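Local coordinates for acyl-CoA dehydrogenase family protein (Porphyromonas gingivalis, PDB 2OKU), which is the helical C-terminal domain of a protein that probably acts as an FAD-dependent acyl-CoA dehydrogenase, at residues E46-F51 with K108-V113; V69-H74 with A104-I109. All coordinates share one frame; numbering follows the deposited sequence.

Contact 1. Residues E46-F51 with K108-V113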
ATOM      1  N   GLU A  46     -16.355   5.544   4.907  1.00 19.97           N
ATOM      2  CA  GLU A  46     -17.445   6.504   4.801  1.00 20.67           C
ATOM      3  C   GLU A  46     -18.298   6.465   6.062  1.00 20.08           C
ATOM      4  O   GLU A  46     -18.683   7.506   6.574  1.00 19.50           O
ATOM      5  CB  GLU A  46     -18.311   6.192   3.570  1.00 20.37           C
ATOM      6  CG  GLU A  46     -19.508   7.128   3.359  1.00 21.67           C
ATOM      7  CD  GLU A  46     -20.300   6.770   2.129  1.00 21.74           C
ATOM      8  OE1 GLU A  46     -20.819   5.629   2.079  1.00 23.62           O
ATOM      9  OE2 GLU A  46     -20.370   7.610   1.216  1.00 22.65           O
ATOM     10  N   ALA A  47     -18.617   5.259   6.524  1.00 20.66           N
ATOM     11  CA  ALA A  47     -19.493   5.094   7.690  1.00 20.81           C
ATOM     12  C   ALA A  47     -18.832   5.666   8.935  1.00 20.45           C
ATOM     13  O   ALA A  47     -19.488   6.319   9.727  1.00 21.10           O
ATOM     14  CB  ALA A  47     -19.862   3.632   7.907  1.00 20.93           C
ATOM     15  N   LEU A  48     -17.534   5.438   9.101  1.00 20.10           N
ATOM     16  CA  LEU A  48     -16.814   5.956  10.289  1.00 20.34           C
ATOM     17  C   LEU A  48     -16.714   7.486  10.263  1.00 20.36           C
ATOM     18  O   LEU A  48     -16.889   8.143  11.279  1.00 19.94           O
ATOM     19  CB  LEU A  48     -15.416   5.342  10.417  1.00 20.12           C
ATOM     20  CG  LEU A  48     -14.717   5.662  11.741  1.00 20.31           C
ATOM     21  CD1 LEU A  48     -15.462   4.981  12.917  1.00 18.57           C
ATOM     22  CD2 LEU A  48     -13.230   5.237  11.704  1.00 20.90           C
ATOM     23  N   ILE A  49     -16.463   8.048   9.077  1.00 20.75           N
ATOM     24  CA  ILE A  49     -16.472   9.502   8.925  1.00 21.23           C
ATOM     25  C   ILE A  49     -17.828  10.066   9.345  1.00 21.50           C
ATOM     26  O   ILE A  49     -17.858  11.031  10.111  1.00 21.94           O
ATOM     27  CB  ILE A  49     -16.129   9.922   7.477  1.00 20.73           C
ATOM     28  CG1 ILE A  49     -14.659   9.581   7.217  1.00 21.42           C
ATOM     29  CG2 ILE A  49     -16.440  11.440   7.241  1.00 20.39           C
ATOM     30  CD1 ILE A  49     -14.223   9.554   5.717  1.00 21.21           C
ATOM     31  N   ALA A  50     -18.923   9.453   8.861  1.00 21.67           N
ATOM     32  CA  ALA A  50     -20.303   9.842   9.242  1.00 22.24           C
ATOM     33  C   ALA A  50     -20.542   9.723  10.739  1.00 22.18           C
ATOM     34  O   ALA A  50     -21.168  10.605  11.343  1.00 22.73           O
ATOM     35  CB  ALA A  50     -21.347   9.015   8.480  1.00 21.43           C
ATOM     36  N   PHE A  51     -20.069   8.633  11.330  1.00 22.14           N
ATOM     37  CA  PHE A  51     -20.169   8.432  12.780  1.00 23.39           C
ATOM     38  C   PHE A  51     -19.615   9.638  13.554  1.00 23.92           C
ATOM     39  O   PHE A  51     -20.228  10.092  14.533  1.00 24.69           O
ATOM     40  CB  PHE A  51     -19.488   7.124  13.208  1.00 23.58           C
ATOM     41  CG  PHE A  51     -19.358   6.967  14.693  1.00 22.96           C
ATOM     42  CD1 PHE A  51     -20.395   6.420  15.434  1.00 25.53           C
ATOM     43  CD2 PHE A  51     -18.223   7.395  15.352  1.00 23.43           C
ATOM     44  CE1 PHE A  51     -20.290   6.287  16.832  1.00 26.08           C
ATOM     45  CE2 PHE A  51     -18.100   7.265  16.725  1.00 24.89           C
ATOM     46  CZ  PHE A  51     -19.124   6.711  17.471  1.00 25.90           C
ATOM     47  N   LYS A 108      -8.741  -1.591  13.740  1.00 19.32           N
ATOM     48  CA  LYS A 108      -8.190  -0.936  14.935  1.00 20.24           C
ATOM     49  C   LYS A 108      -8.718   0.516  15.061  1.00 19.00           C
ATOM     50  O   LYS A 108      -9.160   0.961  16.129  1.00 18.06           O
ATOM     51  CB  LYS A 108      -6.662  -0.932  14.871  1.00 21.16           C
ATOM     52  CG  LYS A 108      -5.957  -2.305  15.056  1.00 22.28           C
ATOM     53  CD  LYS A 108      -4.472  -2.079  14.754  1.00 24.53           C
ATOM     54  CE  LYS A 108      -3.677  -3.325  14.743  1.00 27.27           C
ATOM     55  NZ  LYS A 108      -2.235  -3.055  14.474  1.00 28.39           N
ATOM     56  N   ILE A 109      -8.720   1.217  13.939  1.00 18.85           N
ATOM     57  CA  ILE A 109      -9.206   2.593  13.897  1.00 19.05           C
ATOM     58  C   ILE A 109     -10.704   2.630  14.176  1.00 19.03           C
ATOM     59  O   ILE A 109     -11.158   3.380  15.030  1.00 18.42           O
ATOM     60  CB  ILE A 109      -8.927   3.301  12.557  1.00 17.84           C
ATOM     61  CG1 ILE A 109      -7.423   3.418  12.267  1.00 19.01           C
ATOM     62  CG2 ILE A 109      -9.616   4.706  12.568  1.00 19.33           C
ATOM     63  CD1 ILE A 109      -7.055   3.733  10.787  1.00 20.26           C
ATOM     64  N   ASP A 110     -11.474   1.825  13.447  1.00 19.49           N
ATOM     65  CA  ASP A 110     -12.933   1.790  13.629  1.00 19.62           C
ATOM     66  C   ASP A 110     -13.348   1.505  15.102  1.00 19.53           C
ATOM     67  O   ASP A 110     -14.184   2.198  15.655  1.00 19.67           O
ATOM     68  CB  ASP A 110     -13.528   0.717  12.710  1.00 20.09           C
ATOM     69  CG  ASP A 110     -15.026   0.769  12.682  1.00 21.54           C
ATOM     70  OD1 ASP A 110     -15.559   1.678  12.056  1.00 23.24           O
ATOM     71  OD2 ASP A 110     -15.654  -0.108  13.290  1.00 22.12           O
ATOM     72  N   SER A 111     -12.737   0.491  15.700  1.00 20.02           N
ATOM     73  CA  SER A 111     -12.965   0.099  17.097  1.00 20.78           C
ATOM     74  C   SER A 111     -12.643   1.244  18.086  1.00 20.96           C
ATOM     75  O   SER A 111     -13.461   1.596  18.937  1.00 20.18           O
ATOM     76  CB  SER A 111     -12.154  -1.164  17.396  1.00 21.32           C
ATOM     77  OG  SER A 111     -12.308  -1.554  18.753  1.00 27.84           O
ATOM     78  N   TYR A 112     -11.468   1.840  17.920  1.00 20.50           N
ATOM     79  CA  TYR A 112     -11.045   2.961  18.744  1.00 20.37           C
ATOM     80  C   TYR A 112     -11.975   4.151  18.655  1.00 19.78           C
ATOM     81  O   TYR A 112     -12.431   4.660  19.669  1.00 19.25           O
ATOM     82  CB  TYR A 112      -9.610   3.405  18.402  1.00 20.95           C
ATOM     83  CG  TYR A 112      -9.230   4.654  19.208  1.00 20.61           C
ATOM     84  CD1 TYR A 112      -8.699   4.529  20.485  1.00 21.16           C
ATOM     85  CD2 TYR A 112      -9.437   5.913  18.700  1.00 21.11           C
ATOM     86  CE1 TYR A 112      -8.366   5.653  21.250  1.00 23.46           C
ATOM     87  CE2 TYR A 112      -9.096   7.058  19.442  1.00 21.50           C
ATOM     88  CZ  TYR A 112      -8.562   6.902  20.724  1.00 23.06           C
ATOM     89  OH  TYR A 112      -8.226   8.008  21.470  1.00 22.79           O
ATOM     90  N   VAL A 113     -12.254   4.598  17.432  1.00 20.32           N
ATOM     91  CA  VAL A 113     -13.096   5.775  17.208  1.00 20.37           C
ATOM     92  C   VAL A 113     -14.520   5.579  17.721  1.00 21.23           C
ATOM     93  O   VAL A 113     -15.105   6.488  18.346  1.00 21.35           O
ATOM     94  CB  VAL A 113     -13.082   6.193  15.722  1.00 19.37           C
ATOM     95  CG1 VAL A 113     -14.122   7.298  15.433  1.00 19.19           C
ATOM     96  CG2 VAL A 113     -11.656   6.621  15.338  1.00 19.23           C
TER
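Leu-48 and Asp-110 mark where the backbones of 46-51 and 108-113 come nearest, with 6.6 Å between the CA of Leu-48 and the CA of Asp-110. Both segments are helical and run almost parallel. Their axes lie 10.8 Å apart at a crossing angle of 20°. The first belongs to helix 32-53, the second to helix 92-115. At this spacing the gap is bridged by side chains.

Leu-48 does most of the bridging. Its CG is anti to the backbone N (chi1 -171°), and the two methyls beyond it spread over neighbouring partners. CD2 of Leu-48 lies 3.8 Å from CG2 of Ile-109, and these two side chains cross at about a right angle. CD1 of Leu-48 touches CG1 of Val-113 at 3.7 Å. The same methyl of Leu-48 also meets a polar atom, OD1 of Asp-110, at 3.4 Å. Val-113, one turn beyond Ile-109, packs against both methyls.

Phe-51, one turn after Leu-48, adds a smaller contact. The side chains of Phe-51 and Val-113 run past each other in opposite directions. CD2 of Phe-51 is 4.1 Å from CG1 of Val-113, and CE2 of Phe-51 comes within 3.5 Å of the carbonyl O of Val-113.

No hydrogen bond joins the two segments. The carboxylate of Asp-110 turns to arginines instead: OD1 forms a salt bridge with Arg-114 on its own helix, and OD2 has a long, weak ion pair with Arg-44 of helix 32-53. Arg-114 also packs on Leu-48 and Phe-51. The contact thus joins two helices of the C-terminal domain mainly by apolar packing. A buried carboxylate lies against the leucine, and its charge is probably balanced chiefly by Arg-114.

Contact 2. Residues V69-H74 with A104-I109; sequences VEMTAH and AEQEKI
Met-71, a selenomethionine here, and Gln-106 form the tight part of this contact. Their side chains cross at about a right angle, with SE of Met-71 3.8 Å from CG of Gln-106. SE of Met-71 also lies 3.5 Å from the backbone O of Gln-106. The amide of Gln-106 reaches back to the other helix: its NE2 donates to the carbonyl O of Met-71 at 2.9 Å, with an N-H...O angle of 159°. That O lies almost exactly in the amide plane. NE2 also bonds to the O of Met-41 on helix 32-53, so two backbone carbonyls grip it.

Helices 58-87 and 92-115 run antiparallel here, their axes 9.4 Å apart, as neighbours in the helical bundle of an acyl-CoA dehydrogenase C-terminal domain. CD1 of Ile-109 fills in beside Met-71, 3.7 Å from CB of Glu-70 and at the edge of the His-74 ring. CB of Glu-105 lies over one face of that ring, 3.3 Å from NE2 of His-74. ND1 of His-74 is hydrogen-bonded to the hydroxyl of Tyr-98 of the second subunit, which ties the ring to the dimer interface.

The looser side holds the carboxylate ends of Glu-70 and Glu-105, whose OE1 atoms stand 5.9 Å apart. A chi2 of -56° folds CD of Glu-105 back. Within the helix, OE2 of Glu-105 forms a salt bridge with NZ of the exposed Lys-108 at 2.8 Å.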
ATOM      1  N   VAL A  69      -8.400  10.328   8.074  1.00 19.36           N
ATOM      2  CA  VAL A  69      -7.472  10.301   6.944  1.00 19.10           C
ATOM      3  C   VAL A  69      -6.896   8.875   6.739  1.00 19.26           C
ATOM      4  O   VAL A  69      -6.974   8.314   5.640  1.00 19.20           O
ATOM      5  CB  VAL A  69      -6.322  11.315   7.083  1.00 18.43           C
ATOM      6  CG1 VAL A  69      -5.303  11.103   5.940  1.00 18.53           C
ATOM      7  CG2 VAL A  69      -6.825  12.769   7.123  1.00 17.29           C
ATOM      8  N   GLU A  70      -6.345   8.285   7.798  1.00 19.74           N
ATOM      9  CA  GLU A  70      -5.800   6.940   7.728  1.00 21.07           C
ATOM     10  C   GLU A  70      -6.817   5.897   7.266  1.00 19.85           C
ATOM     11  O   GLU A  70      -6.504   5.045   6.440  1.00 19.27           O
ATOM     12  CB  GLU A  70      -5.253   6.522   9.076  1.00 22.02           C
ATOM     13  CG  GLU A  70      -4.026   7.273   9.489  1.00 25.25           C
ATOM     14  CD  GLU A  70      -3.587   6.823  10.882  1.00 28.72           C
ATOM     15  OE1 GLU A  70      -3.499   5.564  11.103  1.00 34.75           O
ATOM     16  OE2 GLU A  70      -3.353   7.716  11.721  1.00 36.68           O
HETATM   17  N   MSE A  71      -8.029   5.985   7.815  1.00 19.78           N
HETATM   18  CA  MSE A  71      -9.111   5.079   7.477  1.00 20.20           C
HETATM   19  C   MSE A  71      -9.356   5.124   5.963  1.00 19.80           C
HETATM   20  O   MSE A  71      -9.513   4.090   5.289  1.00 20.77           O
HETATM   21  CB  MSE A  71     -10.369   5.489   8.255  1.00 20.45           C
HETATM   22  CG  MSE A  71     -11.506   4.518   8.140  1.00 22.68           C
HETATM   23 SE   MSE A  71     -11.136   2.954   9.326  1.00 29.99          SE
HETATM   24  CE  MSE A  71     -12.792   1.946   8.857  1.00 23.72           C
ATOM     25  N   THR A  72      -9.349   6.334   5.416  1.00 18.62           N
ATOM     26  CA  THR A  72      -9.501   6.526   3.994  1.00 18.24           C
ATOM     27  C   THR A  72      -8.308   6.007   3.187  1.00 18.12           C
ATOM     28  O   THR A  72      -8.504   5.370   2.138  1.00 18.16           O
ATOM     29  CB  THR A  72      -9.775   8.035   3.673  1.00 18.69           C
ATOM     30  OG1 THR A  72     -10.943   8.475   4.401  1.00 19.79           O
ATOM     31  CG2 THR A  72      -9.998   8.218   2.173  1.00 18.53           C
ATOM     32  N   ALA A  73      -7.099   6.329   3.642  1.00 18.17           N
ATOM     33  CA  ALA A  73      -5.851   5.908   3.012  1.00 18.63           C
ATOM     34  C   ALA A  73      -5.815   4.387   2.804  1.00 18.75           C
ATOM     35  O   ALA A  73      -5.419   3.891   1.733  1.00 19.43           O
ATOM     36  CB  ALA A  73      -4.630   6.376   3.852  1.00 19.27           C
ATOM     37  N   HIS A  74      -6.244   3.619   3.804  1.00 18.68           N
ATOM     38  CA  HIS A  74      -6.233   2.154   3.662  1.00 18.94           C
ATOM     39  C   HIS A  74      -7.071   1.697   2.463  1.00 19.51           C
ATOM     40  O   HIS A  74      -6.637   0.831   1.671  1.00 19.58           O
ATOM     41  CB  HIS A  74      -6.659   1.451   4.962  1.00 18.68           C
ATOM     42  CG  HIS A  74      -5.693   1.660   6.073  1.00 18.24           C
ATOM     43  ND1 HIS A  74      -4.374   1.282   5.975  1.00 17.81           N
ATOM     44  CD2 HIS A  74      -5.835   2.247   7.281  1.00 19.99           C
ATOM     45  CE1 HIS A  74      -3.736   1.656   7.073  1.00 18.91           C
ATOM     46  NE2 HIS A  74      -4.610   2.211   7.898  1.00 18.20           N
ATOM     47  N   ALA A 104      -6.836  -4.989   8.840  1.00 18.63           N
ATOM     48  CA  ALA A 104      -6.459  -4.967  10.248  1.00 18.45           C
ATOM     49  C   ALA A 104      -6.377  -3.541  10.786  1.00 18.49           C
ATOM     50  O   ALA A 104      -6.940  -3.227  11.838  1.00 18.15           O
ATOM     51  CB  ALA A 104      -5.145  -5.705  10.474  1.00 18.08           C
ATOM     52  N   GLU A 105      -5.714  -2.666  10.043  1.00 18.36           N
ATOM     53  CA  GLU A 105      -5.537  -1.304  10.500  1.00 18.60           C
ATOM     54  C   GLU A 105      -6.840  -0.536  10.522  1.00 18.03           C
ATOM     55  O   GLU A 105      -7.082   0.200  11.475  1.00 18.60           O
ATOM     56  CB  GLU A 105      -4.446  -0.580   9.689  1.00 18.80           C
ATOM     57  CG  GLU A 105      -3.025  -1.167   9.809  1.00 20.80           C
ATOM     58  CD  GLU A 105      -2.559  -1.253  11.258  1.00 23.88           C
ATOM     59  OE1 GLU A 105      -2.549  -0.230  11.933  1.00 23.31           O
ATOM     60  OE2 GLU A 105      -2.266  -2.355  11.728  1.00 26.19           O
ATOM     61  N   GLN A 106      -7.715  -0.758   9.537  1.00 17.77           N
ATOM     62  CA  GLN A 106      -9.033  -0.151   9.535  1.00 18.96           C
ATOM     63  C   GLN A 106      -9.856  -0.604  10.760  1.00 18.44           C
ATOM     64  O   GLN A 106     -10.584   0.172  11.353  1.00 17.51           O
ATOM     65  CB  GLN A 106      -9.806  -0.494   8.271  1.00 18.84           C
ATOM     66  CG  GLN A 106      -9.518   0.396   7.074  1.00 19.69           C
ATOM     67  CD  GLN A 106     -10.686   0.397   6.096  1.00 21.43           C
ATOM     68  OE1 GLN A 106     -11.402  -0.607   5.960  1.00 20.10           O
ATOM     69  NE2 GLN A 106     -10.878   1.523   5.395  1.00 19.04           N
ATOM     70  N   GLU A 107      -9.727  -1.873  11.122  1.00 19.00           N
ATOM     71  CA  GLU A 107     -10.482  -2.414  12.236  1.00 19.08           C
ATOM     72  C   GLU A 107     -10.041  -1.759  13.563  1.00 18.47           C
ATOM     73  O   GLU A 107     -10.864  -1.379  14.372  1.00 19.47           O
ATOM     74  CB  GLU A 107     -10.321  -3.929  12.291  1.00 19.24           C
ATOM     75  CG  GLU A 107     -11.036  -4.621  13.426  1.00 20.78           C
ATOM     76  CD  GLU A 107     -12.510  -4.268  13.624  1.00 25.09           C
ATOM     77  OE1 GLU A 107     -13.256  -4.152  12.630  1.00 22.79           O
ATOM     78  OE2 GLU A 107     -12.941  -4.167  14.801  1.00 26.65           O
ATOM     79  N   LYS A 108      -8.741  -1.591  13.740  1.00 19.32           N
ATOM     80  CA  LYS A 108      -8.190  -0.936  14.935  1.00 20.24           C
ATOM     81  C   LYS A 108      -8.718   0.516  15.061  1.00 19.00           C
ATOM     82  O   LYS A 108      -9.160   0.961  16.129  1.00 18.06           O
ATOM     83  CB  LYS A 108      -6.662  -0.932  14.871  1.00 21.16           C
ATOM     84  CG  LYS A 108      -5.957  -2.305  15.056  1.00 22.28           C
ATOM     85  CD  LYS A 108      -4.472  -2.079  14.754  1.00 24.53           C
ATOM     86  CE  LYS A 108      -3.677  -3.325  14.743  1.00 27.27           C
ATOM     87  NZ  LYS A 108      -2.235  -3.055  14.474  1.00 28.39           N
ATOM     88  N   ILE A 109      -8.720   1.217  13.939  1.00 18.85           N
ATOM     89  CA  ILE A 109      -9.206   2.593  13.897  1.00 19.05           C
ATOM     90  C   ILE A 109     -10.704   2.630  14.176  1.00 19.03           C
ATOM     91  O   ILE A 109     -11.158   3.380  15.030  1.00 18.42           O
ATOM     92  CB  ILE A 109      -8.927   3.301  12.557  1.00 17.84           C
ATOM     93  CG1 ILE A 109      -7.423   3.418  12.267  1.00 19.01           C
ATOM     94  CG2 ILE A 109      -9.616   4.706  12.568  1.00 19.33           C
ATOM     95  CD1 ILE A 109      -7.055   3.733  10.787  1.00 20.26           C
TER

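In the fold
Helix 92-115 serves both contacts, and Ile-109 on it takes part in both. Helices 32-53 and 58-87, consecutive in the chain, supply the other segments. The centres of contacts 1 and 2 are about 8 Å apart, and their side chains meet directly. CD2 of Leu-48 lies 3.9 Å from SE of Met-71, and CD1 of Ile-49 lies 3.7 Å from OG1 of Thr-72. The three helices thus pack against one another here, within the C-terminal domain. Contact 2 is nearer the middle of the chain, about 6 Å from its centre to the chain centre against about 10 Å for contact 1, and it also reaches the second subunit.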